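Side-chain contacts in MmeI (PDB 5HR4), which is a Type IIL restriction-modification enzyme that recognises DNA and probably transfers methyl groups from S-adenosyl-L-methionine to adenine N6: residues 187-192 with 224-229; 191-196 with 231-236; 853-858 with 863-868; 633-638 with 900-905. All blocks are in the same frame, centred on the assembly; numbering follows the deposited sequence.

Overall arrangement
From the N terminus, contacts 1 and 2 start from the same stretch of helix 183-200, sharing Val191 and Arg192, and both end on helix 225-235. Contact 1 closes a loop of 31 residues and contact 2 one of 34; the loops overlap, contact 2 closing further along helix 225-235. Their centres are 7 Å apart, they touch, and both join the same helix pair of the helicase spacer region. With centres about 67 to 69 Å from these, on the opposite side of the chain's centre, lie the other two. Contact 4 opens at 633-638 and closes 261 residues later, tying the target recognition region to the last helix; within that span sits contact 3, a local closure between consecutive C-terminal helices.

Contact 1: residues 187-192 with 224-229; sequences ELYLVR and DLAHHI
Tyr189 of helix 183-200 reaches Ile229 of helix 225-235, one link in a buried helix-helix packing of the MmeI helicase spacer region. The backbones are well separated here, the nearest CA pair, that of Tyr189 and Ile229, being 9.8 Å apart. The phenol spans this gap. With CG anti to the backbone N (chi1 -158°), the Tyr189 ring swings out from its helix, although its CB does not point at the other segment. Ile229, by contrast, directs its CB toward the other segment, and CG2, also anti to its own backbone N, forms the leading branch. The two side chains meet at about a right angle. Tyr189 CZ lies 3.8 Å from Ile229 CG2, and the methyl approaches the ring obliquely. No hydrogen bond joins the segments; the contact is van der Waals packing of the isoleucine against the ring carbon CZ and the hydroxyl. Ala226, one turn before Ile229, is a looser neighbour, its CB 4.3 Å from Tyr189 OH. Outside the two segments, the Tyr189 ring makes edge-to-face contacts with Tyr181 and Phe233. The hydroxyl also meets more than one atom of the isoleucine: Tyr189 OH is 3.3 Å from Ile229 CG2 and 3.6 Å from Ile229 CB.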
loop_
_atom_site.group_PDB
_atom_site.type_symbol
_atom_site.label_atom_id
_atom_site.label_comp_id
_atom_site.label_asym_id
_atom_site.label_seq_id
_atom_site.Cartn_x
_atom_site.Cartn_y
_atom_site.Cartn_z
ATOM N N GLU A 187 13.748 2.597 23.226
ATOM C CA GLU A 187 12.569 3.210 22.631
ATOM C C GLU A 187 11.995 4.303 23.520
ATOM O O GLU A 187 11.614 5.377 23.030
ATOM C CB GLU A 187 11.497 2.155 22.361
ATOM C CG GLU A 187 11.983 0.808 21.851
ATOM C CD GLU A 187 12.816 0.881 20.572
ATOM O OE1 GLU A 187 13.374 -0.171 20.160
ATOM O OE2 GLU A 187 12.926 1.984 19.986
ATOM N N LEU A 188 11.900 4.048 24.828
ATOM C CA LEU A 188 11.310 5.042 25.715
ATOM C C LEU A 188 12.304 6.136 26.084
ATOM O O LEU A 188 11.896 7.287 26.295
ATOM C CB LEU A 188 10.757 4.358 26.959
ATOM C CG LEU A 188 10.231 5.104 28.194
ATOM C CD1 LEU A 188 9.250 6.206 27.860
ATOM C CD2 LEU A 188 9.564 4.089 29.074
ATOM N N TYR A 189 13.597 5.816 26.161
ATOM C CA TYR A 189 14.596 6.868 26.336
ATOM C C TYR A 189 14.444 7.925 25.255
ATOM O O TYR A 189 14.394 9.127 25.539
ATOM C CB TYR A 189 15.999 6.270 26.294
ATOM C CG TYR A 189 17.085 7.094 26.958
ATOM C CD1 TYR A 189 17.747 8.093 26.262
ATOM C CD2 TYR A 189 17.474 6.840 28.272
ATOM C CE1 TYR A 189 18.748 8.842 26.853
ATOM C CE2 TYR A 189 18.466 7.585 28.873
ATOM C CZ TYR A 189 19.104 8.591 28.166
ATOM O OH TYR A 189 20.114 9.335 28.766
ATOM N N LEU A 190 14.310 7.485 24.004
ATOM C CA LEU A 190 14.369 8.413 22.881
ATOM C C LEU A 190 13.093 9.239 22.796
ATOM O O LEU A 190 13.127 10.471 22.677
ATOM C CB LEU A 190 14.605 7.632 21.593
ATOM C CG LEU A 190 15.166 8.469 20.444
ATOM C CD1 LEU A 190 16.697 8.598 20.538
ATOM C CD2 LEU A 190 14.728 7.892 19.110
ATOM N N VAL A 191 11.949 8.569 22.888
ATOM C CA VAL A 191 10.671 9.262 22.932
ATOM C C VAL A 191 10.599 10.237 24.117
ATOM O O VAL A 191 9.981 11.301 24.015
ATOM C CB VAL A 191 9.560 8.195 22.949
ATOM C CG1 VAL A 191 8.740 8.243 24.237
ATOM C CG2 VAL A 191 8.702 8.266 21.678
ATOM N N ARG A 192 11.249 9.927 25.239
ATOM C CA ARG A 192 11.375 10.930 26.294
ATOM C C ARG A 192 12.179 12.142 25.823
ATOM O O ARG A 192 11.737 13.287 25.986
ATOM C CB ARG A 192 12.001 10.319 27.542
ATOM C CG ARG A 192 11.030 9.480 28.366
ATOM C CD ARG A 192 11.792 8.591 29.336
ATOM N NE ARG A 192 10.901 7.908 30.262
ATOM C CZ ARG A 192 11.265 7.496 31.472
ATOM N NH1 ARG A 192 12.505 7.710 31.896
ATOM N NH2 ARG A 192 10.385 6.894 32.265
ATOM N N ASP A 224 29.613 12.526 31.355
ATOM C CA ASP A 224 28.644 12.622 32.439
ATOM C C ASP A 224 27.209 12.871 31.973
ATOM O O ASP A 224 26.308 12.953 32.814
ATOM C CB ASP A 224 29.071 13.726 33.423
ATOM C CG ASP A 224 28.944 15.139 32.838
ATOM O OD1 ASP A 224 28.944 15.306 31.592
ATOM O OD2 ASP A 224 28.859 16.094 33.642
ATOM N N LEU A 225 26.963 12.969 30.666
ATOM C CA LEU A 225 25.651 13.420 30.211
ATOM C C LEU A 225 24.545 12.470 30.640
ATOM O O LEU A 225 23.446 12.910 31.004
ATOM C CB LEU A 225 25.636 13.577 28.696
ATOM C CG LEU A 225 24.253 13.860 28.132
ATOM C CD1 LEU A 225 23.692 15.188 28.686
ATOM C CD2 LEU A 225 24.370 13.897 26.629
ATOM N N ALA A 226 24.804 11.162 30.607
ATOM C CA ALA A 226 23.715 10.233 30.863
ATOM C C ALA A 226 23.334 10.185 32.330
ATOM O O ALA A 226 22.197 9.802 32.643
ATOM C CB ALA A 226 24.067 8.837 30.369
ATOM N N HIS A 227 24.247 10.563 33.232
ATOM C CA HIS A 227 23.875 10.641 34.640
ATOM C C HIS A 227 22.863 11.749 34.846
ATOM O O HIS A 227 21.807 11.535 35.453
ATOM C CB HIS A 227 25.094 10.892 35.541
ATOM C CG HIS A 227 26.295 10.062 35.218
ATOM N ND1 HIS A 227 26.212 8.742 34.829
ATOM C CD2 HIS A 227 27.616 10.375 35.216
ATOM C CE1 HIS A 227 27.431 8.276 34.604
ATOM N NE2 HIS A 227 28.300 9.245 34.831
ATOM N N HIS A 228 23.184 12.952 34.343
ATOM C CA HIS A 228 22.298 14.100 34.501
ATOM C C HIS A 228 20.957 13.855 33.834
ATOM O O HIS A 228 19.917 14.249 34.363
ATOM C CB HIS A 228 22.940 15.356 33.921
ATOM C CG HIS A 228 24.098 15.875 34.712
ATOM N ND1 HIS A 228 24.034 17.039 35.444
ATOM C CD2 HIS A 228 25.360 15.408 34.860
ATOM C CE1 HIS A 228 25.203 17.263 36.017
ATOM N NE2 HIS A 228 26.027 16.290 35.675
ATOM N N ILE A 229 20.948 13.222 32.663
ATOM C CA ILE A 229 19.654 12.959 32.041
ATOM C C ILE A 229 18.833 12.022 32.925
ATOM O O ILE A 229 17.636 12.244 33.137
ATOM C CB ILE A 229 19.833 12.436 30.599
ATOM C CG1 ILE A 229 20.320 13.588 29.721
ATOM C CG2 ILE A 229 18.527 11.904 30.024
ATOM C CD1 ILE A 229 20.385 13.273 28.242
#

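Contact 2: residues 191-196 with 231-236; sequences VRLLFC and TLFYVL
Arg192 and Phe233 mark the nearest backbone approach, their CA atoms 8.2 Å apart and both CB atoms directed across the gap between helices 183-200 and 225-235. This is buried helix-helix packing in the helicase spacer region, built round a cation-pi pair. The Arg192 chain, extended from CG to NE, runs over one face of the Phe233 ring. Its CD sits 4.0 Å from the centroid of the Phe233 ring and 12° off the normal, a CH-pi contact over the centre. Beyond it the cation-pi geometry is off-centre, with Arg192 CZ 5.0 Å from the same centroid. The guanidinium plane stands 80° from the ring plane, which brings its edge to the phenyl: Arg192 NH1 is 3.4 Å from Phe233 CD2. Hydrogen bonds from NE to Leu261 O and from NH2 to Glu264 O help fix that rotation. An alanine in place of Phe233 would probably leave the arginine's methylenes without a covering face and its charge without an aromatic partner. Leu193 adds a looser touch, its CD2 4.4 Å from Phe233 CZ. One turn further on, Cys196, whose side chain is about 10 Å from the bound calcium ion, places SG 4.0 Å from Leu236 CD1.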
loop_
_atom_site.group_PDB
_atom_site.type_symbol
_atom_site.label_atom_id
_atom_site.label_comp_id
_atom_site.label_asym_id
_atom_site.label_seq_id
_atom_site.Cartn_x
_atom_site.Cartn_y
_atom_site.Cartn_z
ATOM N N VAL A 191 11.949 8.569 22.888
ATOM C CA VAL A 191 10.671 9.262 22.932
ATOM C C VAL A 191 10.599 10.237 24.117
ATOM O O VAL A 191 9.981 11.301 24.015
ATOM C CB VAL A 191 9.560 8.195 22.949
ATOM C CG1 VAL A 191 8.740 8.243 24.237
ATOM C CG2 VAL A 191 8.702 8.266 21.678
ATOM N N ARG A 192 11.249 9.927 25.239
ATOM C CA ARG A 192 11.375 10.930 26.294
ATOM C C ARG A 192 12.179 12.142 25.823
ATOM O O ARG A 192 11.737 13.287 25.986
ATOM C CB ARG A 192 12.001 10.319 27.542
ATOM C CG ARG A 192 11.030 9.480 28.366
ATOM C CD ARG A 192 11.792 8.591 29.336
ATOM N NE ARG A 192 10.901 7.908 30.262
ATOM C CZ ARG A 192 11.265 7.496 31.472
ATOM N NH1 ARG A 192 12.505 7.710 31.896
ATOM N NH2 ARG A 192 10.385 6.894 32.265
ATOM N N LEU A 193 13.369 11.917 25.249
ATOM C CA LEU A 193 14.139 13.026 24.686
ATOM C C LEU A 193 13.308 13.846 23.713
ATOM O O LEU A 193 13.414 15.078 23.663
ATOM C CB LEU A 193 15.377 12.501 23.973
ATOM C CG LEU A 193 16.312 11.774 24.919
ATOM C CD1 LEU A 193 17.294 10.983 24.077
ATOM C CD2 LEU A 193 17.022 12.784 25.776
ATOM N N LEU A 194 12.495 13.173 22.906
ATOM C CA LEU A 194 11.677 13.888 21.943
ATOM C C LEU A 194 10.756 14.864 22.651
ATOM O O LEU A 194 10.606 16.018 22.228
ATOM C CB LEU A 194 10.875 12.892 21.123
ATOM C CG LEU A 194 10.013 13.515 20.046
ATOM C CD1 LEU A 194 10.890 14.277 19.066
ATOM C CD2 LEU A 194 9.236 12.405 19.368
ATOM N N PHE A 195 10.141 14.419 23.741
ATOM C CA PHE A 195 9.280 15.314 24.503
ATOM C C PHE A 195 10.082 16.480 25.056
ATOM O O PHE A 195 9.621 17.622 25.041
ATOM C CB PHE A 195 8.586 14.548 25.622
ATOM C CG PHE A 195 7.818 15.422 26.564
ATOM C CD1 PHE A 195 8.451 16.052 27.619
ATOM C CD2 PHE A 195 6.458 15.597 26.403
ATOM C CE1 PHE A 195 7.760 16.850 28.478
ATOM C CE2 PHE A 195 5.748 16.395 27.269
ATOM C CZ PHE A 195 6.399 17.026 28.312
ATOM N N CYS A 196 11.288 16.221 25.540
ATOM C CA CYS A 196 12.085 17.329 26.047
ATOM C C CYS A 196 12.422 18.319 24.933
ATOM O O CYS A 196 12.396 19.535 25.157
ATOM C CB CYS A 196 13.344 16.804 26.735
ATOM S SG CYS A 196 12.989 15.989 28.309
ATOM N N THR A 231 18.795 11.754 36.189
ATOM C CA THR A 231 18.169 12.535 37.259
ATOM C C THR A 231 17.086 13.445 36.705
ATOM O O THR A 231 16.053 13.659 37.355
ATOM C CB THR A 231 19.199 13.377 38.021
ATOM O OG1 THR A 231 20.265 12.552 38.503
ATOM C CG2 THR A 231 18.544 14.057 39.216
ATOM N N LEU A 232 17.309 14.004 35.514
ATOM C CA LEU A 232 16.262 14.797 34.886
ATOM C C LEU A 232 15.001 13.961 34.729
ATOM O O LEU A 232 13.912 14.371 35.154
ATOM C CB LEU A 232 16.739 15.346 33.546
ATOM C CG LEU A 232 15.722 16.125 32.692
ATOM C CD1 LEU A 232 15.094 17.348 33.390
ATOM C CD2 LEU A 232 16.378 16.538 31.411
ATOM N N PHE A 233 15.142 12.746 34.190
ATOM C CA PHE A 233 13.979 11.873 34.058
ATOM C C PHE A 233 13.321 11.610 35.397
ATOM O O PHE A 233 12.100 11.429 35.459
ATOM C CB PHE A 233 14.354 10.545 33.417
ATOM C CG PHE A 233 14.672 10.638 31.955
ATOM C CD1 PHE A 233 14.344 11.775 31.221
ATOM C CD2 PHE A 233 15.278 9.583 31.311
ATOM C CE1 PHE A 233 14.628 11.849 29.869
ATOM C CE2 PHE A 233 15.562 9.653 29.958
ATOM C CZ PHE A 233 15.233 10.783 29.236
ATOM N N TYR A 234 14.094 11.579 36.483
ATOM C CA TYR A 234 13.452 11.369 37.773
ATOM C C TYR A 234 12.729 12.633 38.231
ATOM O O TYR A 234 11.602 12.554 38.737
ATOM C CB TYR A 234 14.459 10.888 38.827
ATOM C CG TYR A 234 13.947 11.097 40.234
ATOM C CD1 TYR A 234 13.061 10.197 40.832
ATOM C CD2 TYR A 234 14.310 12.234 40.956
ATOM C CE1 TYR A 234 12.569 10.430 42.126
ATOM C CE2 TYR A 234 13.834 12.463 42.238
ATOM C CZ TYR A 234 12.972 11.565 42.819
ATOM O OH TYR A 234 12.518 11.833 44.091
ATOM N N VAL A 235 13.341 13.812 38.043
ATOM C CA VAL A 235 12.687 15.055 38.455
ATOM C C VAL A 235 11.355 15.221 37.739
ATOM O O VAL A 235 10.317 15.434 38.375
ATOM C CB VAL A 235 13.589 16.275 38.209
ATOM C CG1 VAL A 235 12.763 17.555 38.373
ATOM C CG2 VAL A 235 14.749 16.283 39.169
ATOM N N LEU A 236 11.362 15.136 36.402
ATOM C CA LEU A 236 10.136 15.290 35.616
ATOM C C LEU A 236 9.008 14.350 36.055
ATOM O O LEU A 236 7.872 14.519 35.577
ATOM C CB LEU A 236 10.431 15.060 34.140
ATOM C CG LEU A 236 11.404 16.025 33.461
ATOM C CD1 LEU A 236 11.809 15.463 32.110
ATOM C CD2 LEU A 236 10.765 17.406 33.295
#

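Contact 3: residues 853-858 with 863-868; sequences AGLYDP and SELLKA
Leu855 makes the first touch of the 853-858 segment with Leu865, and it does so through its backbone and the root of its side chain. Leu855 O lies 3.8 Å from Leu865 CD2, and Leu855 CB is 4.2 Å from that same methyl. The CA atoms of Leu855 and Leu865, 8.0 Å apart, are the nearest across the segments. Next comes Tyr856, whose CB does not itself point at the other segment; a chi1 of -82° sets CG beside the backbone N and leads the ring out to the leucine, which it crosses at about a right angle. There Tyr856 CE1 approaches Leu865 CD2 to 3.5 Å, obliquely to the ring, while Tyr856 OH lies 4.1 Å from Leu865 CD1. The segments belong to two consecutive helices of the MmeI C-terminal domain, 852-856 and 863-880, joined by a short loop, and Ile840 of helix 827-845 packs against both Tyr856 and Leu865. The phenol oxygen is gripped by two hydrogen bonds, with Arg844 NH2 and with His869 NE2. A phenylalanine here is likely to leave Arg844 NH2 and His869 NE2 without the hydroxyl they share. Asp857 is the first residue to leave helical geometry, and its OD1 accepts a hydrogen bond from Lys859 N, forming an Asx turn as the chain enters the loop.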
loop_
_atom_site.group_PDB
_atom_site.type_symbol
_atom_site.label_atom_id
_atom_site.label_comp_id
_atom_site.label_asym_id
_atom_site.label_seq_id
_atom_site.Cartn_x
_atom_site.Cartn_y
_atom_site.Cartn_z
ATOM N N ALA A 853 5.078 -1.306 -29.917
ATOM C CA ALA A 853 4.883 -0.205 -28.982
ATOM C C ALA A 853 4.592 1.084 -29.738
ATOM O O ALA A 853 3.601 1.767 -29.463
ATOM C CB ALA A 853 6.103 -0.046 -28.078
ATOM N N GLY A 854 5.424 1.404 -30.731
ATOM C CA GLY A 854 5.227 2.630 -31.489
ATOM C C GLY A 854 3.910 2.665 -32.233
ATOM O O GLY A 854 3.295 3.726 -32.361
ATOM N N LEU A 855 3.442 1.509 -32.704
ATOM C CA LEU A 855 2.186 1.463 -33.438
ATOM C C LEU A 855 0.974 1.520 -32.528
ATOM O O LEU A 855 -0.081 2.000 -32.952
ATOM C CB LEU A 855 2.109 0.205 -34.295
ATOM C CG LEU A 855 2.815 0.320 -35.646
ATOM C CD1 LEU A 855 3.281 -1.034 -36.128
ATOM C CD2 LEU A 855 1.868 0.922 -36.642
ATOM N N TYR A 856 1.083 1.035 -31.288
ATOM C CA TYR A 856 -0.075 0.985 -30.399
ATOM C C TYR A 856 -0.030 2.002 -29.268
ATOM O O TYR A 856 -0.910 1.986 -28.399
ATOM C CB TYR A 856 -0.250 -0.425 -29.839
ATOM C CG TYR A 856 -0.965 -1.355 -30.791
ATOM C CD1 TYR A 856 -0.325 -1.864 -31.917
ATOM C CD2 TYR A 856 -2.286 -1.718 -30.570
ATOM C CE1 TYR A 856 -0.988 -2.716 -32.786
ATOM C CE2 TYR A 856 -2.955 -2.569 -31.434
ATOM C CZ TYR A 856 -2.304 -3.066 -32.535
ATOM O OH TYR A 856 -2.988 -3.909 -33.382
ATOM N N ASP A 857 0.945 2.885 -29.251
ATOM C CA ASP A 857 0.796 4.092 -28.466
ATOM C C ASP A 857 -0.341 4.928 -29.059
ATOM O O ASP A 857 -0.307 5.231 -30.261
ATOM C CB ASP A 857 2.111 4.851 -28.480
ATOM C CG ASP A 857 1.979 6.258 -27.962
ATOM O OD1 ASP A 857 1.012 6.554 -27.213
ATOM O OD2 ASP A 857 2.866 7.073 -28.310
ATOM N N PRO A 858 -1.369 5.295 -28.285
ATOM C CA PRO A 858 -2.536 5.960 -28.901
ATOM C C PRO A 858 -2.286 7.409 -29.325
ATOM O O PRO A 858 -3.025 7.926 -30.174
ATOM C CB PRO A 858 -3.620 5.848 -27.820
ATOM C CG PRO A 858 -2.886 5.676 -26.559
ATOM C CD PRO A 858 -1.629 4.914 -26.888
ATOM N N SER A 863 -3.585 6.325 -38.286
ATOM C CA SER A 863 -5.040 6.269 -38.411
ATOM C C SER A 863 -5.479 5.054 -39.218
ATOM O O SER A 863 -6.609 4.569 -39.061
ATOM C CB SER A 863 -5.582 7.564 -39.030
ATOM O OG SER A 863 -4.933 7.883 -40.248
ATOM N N GLU A 864 -4.606 4.543 -40.080
ATOM C CA GLU A 864 -4.960 3.346 -40.830
ATOM C C GLU A 864 -5.124 2.139 -39.907
ATOM O O GLU A 864 -5.969 1.271 -40.164
ATOM C CB GLU A 864 -3.903 3.085 -41.909
ATOM C CG GLU A 864 -4.222 1.938 -42.842
ATOM C CD GLU A 864 -2.984 1.412 -43.541
ATOM O OE1 GLU A 864 -1.925 2.083 -43.467
ATOM O OE2 GLU A 864 -3.070 0.317 -44.145
ATOM N N LEU A 865 -4.354 2.084 -38.810
ATOM C CA LEU A 865 -4.512 0.985 -37.860
ATOM C C LEU A 865 -5.768 1.169 -37.024
ATOM O O LEU A 865 -6.540 0.220 -36.830
ATOM C CB LEU A 865 -3.284 0.876 -36.959
ATOM C CG LEU A 865 -3.243 -0.356 -36.040
ATOM C CD1 LEU A 865 -3.452 -1.652 -36.803
ATOM C CD2 LEU A 865 -1.934 -0.389 -35.275
ATOM N N LEU A 866 -5.994 2.389 -36.534
ATOM C CA LEU A 866 -7.208 2.666 -35.775
ATOM C C LEU A 866 -8.448 2.244 -36.550
ATOM O O LEU A 866 -9.400 1.705 -35.970
ATOM C CB LEU A 866 -7.276 4.149 -35.427
ATOM C CG LEU A 866 -8.522 4.501 -34.631
ATOM C CD1 LEU A 866 -8.631 3.622 -33.369
ATOM C CD2 LEU A 866 -8.493 5.975 -34.289
ATOM N N LYS A 867 -8.439 2.454 -37.873
ATOM C CA LYS A 867 -9.611 2.128 -38.672
ATOM C C LYS A 867 -9.865 0.625 -38.680
ATOM O O LYS A 867 -10.980 0.173 -38.379
ATOM C CB LYS A 867 -9.443 2.674 -40.090
ATOM N N ALA A 868 -8.832 -0.169 -38.994
ATOM C CA ALA A 868 -8.979 -1.622 -38.972
ATOM C C ALA A 868 -9.470 -2.107 -37.613
ATOM O O ALA A 868 -10.323 -3.005 -37.537
ATOM C CB ALA A 868 -7.657 -2.301 -39.340
#

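Contact 4: residues 633-638 with 900-905; sequences PISKLP and QKMTSL
A loop of the target recognition domain, between strands 608-612 and 641-642, meets the last turn of helix 888-903 in the C-terminal domain. The evidence is a small, partly buried interface of 134 Å² in which Met902 reaches from the helix to two successive loop residues. The CA atoms of Ile634 and Met902 are the nearest pair, 7.3 Å apart, and both residues point their CB atoms across. Met902 has CG anti to its carbonyl carbon (chi1 -66°) and is extended beyond CG, a shape that carries the thioether out to the loop. Its SD lies 4.2 Å from Ile634 CD1, an apolar contact made by the far end of the isoleucine's longer branch. Beyond the sulfur, the terminal methyl arrives beside Ser635: Met902 CE is 4.0 Å from Ser635 OG. No hydrogen bond crosses between the segments, and the serine oxygen finds its polar partners at Phe820 and Trp822, also in the target recognition range. Ser635 OG hydrogen-bonds to Phe820 O and, weakly, to Trp822 N, so the hydroxyl is anchored while methionine packs alongside it. The loop is further pinned by backbone hydrogen bonding between Ile634 and Asn818. On the helix side, Leu905 N bonds to Met902 O at 2.9 Å, holding the chain close to the methionine as the regular helix gives way. The arrangement is that of an interdomain helix-to-loop contact, in which an extended methionine from a terminal helical turn lies against an irregular segment of the neighbouring domain.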
loop_
_atom_site.group_PDB
_atom_site.type_symbol
_atom_site.label_atom_id
_atom_site.label_comp_id
_atom_site.label_asym_id
_atom_site.label_seq_id
_atom_site.Cartn_x
_atom_site.Cartn_y
_atom_site.Cartn_z
ATOM N N PRO A 633 -11.817 -22.675 -20.468
ATOM C CA PRO A 633 -12.712 -21.549 -20.799
ATOM C C PRO A 633 -14.195 -21.898 -20.695
ATOM O O PRO A 633 -14.608 -23.016 -21.013
ATOM C CB PRO A 633 -12.329 -21.218 -22.248
ATOM C CG PRO A 633 -11.003 -21.837 -22.465
ATOM C CD PRO A 633 -11.005 -23.073 -21.629
ATOM N N ILE A 634 -15.007 -20.911 -20.265
ATOM C CA ILE A 634 -16.469 -21.069 -20.289
ATOM C C ILE A 634 -17.001 -20.966 -21.705
ATOM O O ILE A 634 -18.094 -21.466 -21.998
ATOM C CB ILE A 634 -17.209 -20.033 -19.422
ATOM C CG1 ILE A 634 -16.655 -18.631 -19.653
ATOM C CG2 ILE A 634 -17.255 -20.436 -17.949
ATOM C CD1 ILE A 634 -17.573 -17.534 -19.122
ATOM N N SER A 635 -16.284 -20.279 -22.586
ATOM C CA SER A 635 -16.706 -20.186 -23.970
ATOM C C SER A 635 -16.044 -21.279 -24.799
ATOM O O SER A 635 -15.156 -22.005 -24.343
ATOM C CB SER A 635 -16.380 -18.813 -24.558
ATOM O OG SER A 635 -17.195 -17.805 -23.982
ATOM N N LYS A 636 -16.501 -21.391 -26.036
ATOM C CA LYS A 636 -15.944 -22.334 -26.992
ATOM C C LYS A 636 -14.731 -21.656 -27.609
ATOM O O LYS A 636 -14.844 -20.903 -28.580
ATOM C CB LYS A 636 -16.991 -22.716 -28.033
ATOM N N LEU A 637 -13.556 -21.914 -27.025
ATOM C CA LEU A 637 -12.298 -21.298 -27.434
ATOM C C LEU A 637 -11.162 -22.297 -27.289
ATOM O O LEU A 637 -11.215 -23.173 -26.415
ATOM C CB LEU A 637 -11.982 -20.055 -26.590
ATOM C CG LEU A 637 -12.950 -18.891 -26.635
ATOM C CD1 LEU A 637 -12.670 -18.002 -25.450
ATOM C CD2 LEU A 637 -12.745 -18.156 -27.925
ATOM N N PRO A 638 -10.105 -22.164 -28.091
ATOM C CA PRO A 638 -8.929 -23.030 -27.927
ATOM C C PRO A 638 -8.187 -22.697 -26.644
ATOM O O PRO A 638 -8.059 -21.526 -26.282
ATOM C CB PRO A 638 -8.068 -22.699 -29.154
ATOM C CG PRO A 638 -8.930 -21.792 -30.031
ATOM C CD PRO A 638 -9.871 -21.119 -29.099
ATOM N N GLN A 900 -22.695 -13.768 -16.591
ATOM C CA GLN A 900 -23.572 -14.361 -15.589
ATOM C C GLN A 900 -24.557 -15.344 -16.218
ATOM O O GLN A 900 -24.848 -16.397 -15.632
ATOM C CB GLN A 900 -24.309 -13.270 -14.820
ATOM C CG GLN A 900 -24.737 -13.751 -13.457
ATOM C CD GLN A 900 -25.419 -12.683 -12.659
ATOM O OE1 GLN A 900 -25.583 -11.547 -13.127
ATOM N NE2 GLN A 900 -25.829 -13.031 -11.437
ATOM N N LYS A 901 -25.083 -15.017 -17.407
ATOM C CA LYS A 901 -25.944 -15.963 -18.113
ATOM C C LYS A 901 -25.228 -17.291 -18.329
ATOM O O LYS A 901 -25.805 -18.358 -18.092
ATOM C CB LYS A 901 -26.412 -15.363 -19.442
ATOM N N MET A 902 -23.954 -17.243 -18.734
ATOM C CA MET A 902 -23.180 -18.469 -18.922
ATOM C C MET A 902 -22.848 -19.135 -17.589
ATOM O O MET A 902 -23.014 -20.350 -17.438
ATOM C CB MET A 902 -21.905 -18.165 -19.701
ATOM C CG MET A 902 -22.157 -17.714 -21.114
ATOM S SD MET A 902 -20.626 -17.455 -22.015
ATOM C CE MET A 902 -21.149 -17.809 -23.694
ATOM N N THR A 903 -22.364 -18.363 -16.611
ATOM C CA THR A 903 -22.024 -18.943 -15.313
ATOM C C THR A 903 -23.242 -19.476 -14.571
ATOM O O THR A 903 -23.076 -20.193 -13.579
ATOM C CB THR A 903 -21.300 -17.919 -14.430
ATOM N N SER A 904 -24.453 -19.136 -15.009
ATOM C CA SER A 904 -25.666 -19.703 -14.433
ATOM C C SER A 904 -26.082 -21.012 -15.106
ATOM O O SER A 904 -27.099 -21.596 -14.719
ATOM C CB SER A 904 -26.809 -18.685 -14.503
ATOM N N LEU A 905 -25.314 -21.493 -16.084
ATOM C CA LEU A 905 -25.659 -22.699 -16.837
ATOM C C LEU A 905 -24.576 -23.768 -16.696
ATOM O O LEU A 905 -24.155 -24.100 -15.585
ATOM C CB LEU A 905 -25.882 -22.357 -18.312
#